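Long-range contact in putative ferritin-like diiron-carboxylate protein TM1526 (PDB 1VJX), which is of unknown function but, as a rubrerythrin-family member of the ferritin-like clan, probably binds a pair of metal ions and may act as an oxidoreductase: residues A[60-65]-A[133-138]. Numbering follows the deposited sequence.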
loop_
_atom_site.group_PDB
_atom_site.type_symbol
_atom_site.label_atom_id
_atom_site.label_comp_id
_atom_site.label_asym_id
_atom_site.label_seq_id
_atom_site.Cartn_x
_atom_site.Cartn_y
_atom_site.Cartn_z
ATOM N N GLU A 60 -7.834 -7.494 -1.657
ATOM C CA GLU A 60 -8.623 -8.730 -1.707
ATOM C C GLU A 60 -7.808 -9.917 -1.195
ATOM O O GLU A 60 -8.353 -10.877 -0.697
ATOM C CB GLU A 60 -9.068 -9.033 -3.144
ATOM C CG GLU A 60 -10.233 -8.202 -3.675
ATOM C CD GLU A 60 -10.529 -8.397 -5.189
ATOM O OE1 GLU A 60 -9.777 -9.134 -5.916
ATOM O OE2 GLU A 60 -11.524 -7.780 -5.675
ATOM N N ILE A 61 -6.489 -9.865 -1.351
ATOM C CA ILE A 61 -5.643 -10.987 -0.931
ATOM C C ILE A 61 -5.456 -10.921 0.571
ATOM O O ILE A 61 -5.594 -11.934 1.261
ATOM C CB ILE A 61 -4.305 -10.990 -1.700
ATOM C CG1 ILE A 61 -4.544 -11.512 -3.112
ATOM C CG2 ILE A 61 -3.221 -11.808 -0.954
ATOM C CD1 ILE A 61 -3.446 -11.181 -4.049
ATOM N N PHE A 62 -5.126 -9.716 1.049
ATOM C CA PHE A 62 -5.038 -9.444 2.481
ATOM C C PHE A 62 -6.367 -9.697 3.243
ATOM O O PHE A 62 -6.335 -10.112 4.393
ATOM C CB PHE A 62 -4.574 -8.000 2.730
ATOM C CG PHE A 62 -3.129 -7.767 2.490
ATOM C CD1 PHE A 62 -2.176 -8.755 2.731
ATOM C CD2 PHE A 62 -2.696 -6.503 2.053
ATOM C CE1 PHE A 62 -0.818 -8.498 2.496
ATOM C CE2 PHE A 62 -1.368 -6.228 1.836
ATOM C CZ PHE A 62 -0.408 -7.219 2.037
ATOM N N ARG A 63 -7.509 -9.403 2.640
ATOM C CA ARG A 63 -8.810 -9.663 3.337
ATOM C C ARG A 63 -9.002 -11.185 3.471
ATOM O O ARG A 63 -9.324 -11.686 4.531
ATOM C CB ARG A 63 -10.019 -9.097 2.593
ATOM C CG ARG A 63 -10.143 -7.584 2.591
ATOM C CD ARG A 63 -11.591 -7.075 2.293
ATOM N NE ARG A 63 -11.878 -7.134 0.865
ATOM C CZ ARG A 63 -11.568 -6.172 -0.011
ATOM N NH1 ARG A 63 -11.016 -5.040 0.391
ATOM N NH2 ARG A 63 -11.842 -6.328 -1.301
ATOM N N LYS A 64 -8.784 -11.921 2.391
ATOM C CA LYS A 64 -8.926 -13.370 2.426
ATOM C C LYS A 64 -8.004 -13.942 3.500
ATOM O O LYS A 64 -8.330 -14.885 4.185
ATOM C CB LYS A 64 -8.570 -13.935 1.053
ATOM C CG LYS A 64 -9.097 -15.311 0.773
ATOM C CD LYS A 64 -8.337 -15.951 -0.425
ATOM C CE LYS A 64 -8.820 -17.378 -0.705
ATOM N NZ LYS A 64 -9.104 -17.554 -2.169
HETATM N N MSE A 65 -6.843 -13.335 3.632
HETATM C CA MSE A 65 -5.776 -13.848 4.506
HETATM C C MSE A 65 -6.174 -13.676 5.959
HETATM O O MSE A 65 -6.066 -14.628 6.761
HETATM C CB MSE A 65 -4.471 -13.128 4.229
HETATM C CG MSE A 65 -3.351 -13.649 5.039
HETATM SE SE MSE A 65 -1.546 -12.957 4.486
HETATM C CE MSE A 65 -1.286 -13.707 2.560
ATOM N N LYS A 133 4.972 -16.350 1.498
ATOM C CA LYS A 133 5.233 -16.264 0.046
ATOM C C LYS A 133 4.211 -15.342 -0.637
ATOM O O LYS A 133 4.572 -14.554 -1.522
ATOM C CB LYS A 133 5.319 -17.664 -0.616
ATOM C CG LYS A 133 5.077 -17.693 -2.157
ATOM C CD LYS A 133 6.014 -18.665 -2.896
ATOM N N THR A 134 2.962 -15.370 -0.169
ATOM C CA THR A 134 1.896 -14.559 -0.760
ATOM C C THR A 134 2.181 -13.071 -0.541
ATOM O O THR A 134 2.002 -12.243 -1.434
ATOM C CB THR A 134 0.502 -14.950 -0.182
ATOM O OG1 THR A 134 0.115 -16.296 -0.557
ATOM C CG2 THR A 134 -0.576 -14.092 -0.771
ATOM N N VAL A 135 2.658 -12.756 0.645
ATOM C CA VAL A 135 2.979 -11.387 1.007
ATOM C C VAL A 135 4.259 -10.886 0.353
ATOM O O VAL A 135 4.339 -9.713 0.043
ATOM C CB VAL A 135 3.034 -11.191 2.576
ATOM C CG1 VAL A 135 3.373 -9.770 2.933
ATOM C CG2 VAL A 135 1.688 -11.637 3.258
ATOM N N LYS A 136 5.256 -11.744 0.173
ATOM C CA LYS A 136 6.453 -11.377 -0.600
ATOM C C LYS A 136 6.147 -10.991 -2.066
ATOM O O LYS A 136 6.757 -10.084 -2.601
ATOM C CB LYS A 136 7.483 -12.510 -0.594
ATOM C CG LYS A 136 8.742 -12.133 -1.373
ATOM C CD LYS A 136 10.001 -12.819 -0.921
ATOM C CE LYS A 136 11.293 -12.053 -1.417
ATOM N NZ LYS A 136 11.725 -12.496 -2.755
ATOM N N LYS A 137 5.236 -11.722 -2.702
ATOM C CA LYS A 137 4.721 -11.371 -4.017
ATOM C C LYS A 137 4.164 -9.942 -4.060
ATOM O O LYS A 137 4.515 -9.157 -4.952
ATOM C CB LYS A 137 3.651 -12.389 -4.451
ATOM C CG LYS A 137 3.386 -12.425 -5.966
ATOM C CD LYS A 137 2.325 -13.487 -6.322
ATOM C CE LYS A 137 1.516 -13.121 -7.592
ATOM N NZ LYS A 137 2.359 -13.076 -8.863
ATOM N N ILE A 138 3.338 -9.608 -3.062
ATOM C CA ILE A 138 2.749 -8.268 -2.919
ATOM C C ILE A 138 3.807 -7.191 -2.707
ATOM O O ILE A 138 3.736 -6.125 -3.302
ATOM C CB ILE A 138 1.707 -8.249 -1.752
ATOM C CG1 ILE A 138 0.457 -9.090 -2.111
ATOM C CG2 ILE A 138 1.244 -6.810 -1.395
ATOM C CD1 ILE A 138 -0.490 -9.300 -0.953
#
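Helix 43-68 and helix 129-156, two long members of a ferritin-like four-helix bundle, meet here near the C-terminal end of the first and the N-terminal end of the second. They run antiparallel, 160° between directions, and their local axes come no closer than 11.2 Å, so side chains alone bridge the gap and no hydrogen bond crosses it. Phe62 and Ile138 carry the inner part of the contact. The CG of Phe62 lies anti to the carbonyl carbon (chi1 -75°), which swings the ring toward helix 129-156, tip to tip with Ile138. The CD1 methyl of Ile138 sits over one ring face, 3.9 Å from the centroid of the Phe62 ring and displaced toward the CE1-CZ rim, a CH-pi contact. Val135 comes to the same ring at its edge instead, Val135 CG2 standing 4.1 Å from Phe62 CE1. The remaining helices of the bundle close around this ring: Ala22, Ile23 and Glu26 of helix 15-36 touch it, and Tyr119 and Leu122 reach it from helix 101-125, so Phe62 packs against all three partner helices in the core. Toward the partly exposed margin, Ile61 slides past Ile138 in the opposite direction, its CG2 3.7 Å from Ile138 CD1. Ile61 CG2 also presses on Thr134 CG2, a tight 3.5 Å. One turn along from Ile61, selenomethionine Met65 extends with CG anti to the backbone N, then bends at chi3 (-64°) so that Met65 CE meets Thr134 CG2 at 3.4 Å, a tight carbon pair. Val135 crosses the Met65 chain at about a right angle, its CG2 3.7 Å from Met65 SE. The torsion that turns Thr134 CG2 to helix 43-68 leaves OG1 beside its own backbone N, where it hydrogen-bonds to Asp130 O, one turn earlier.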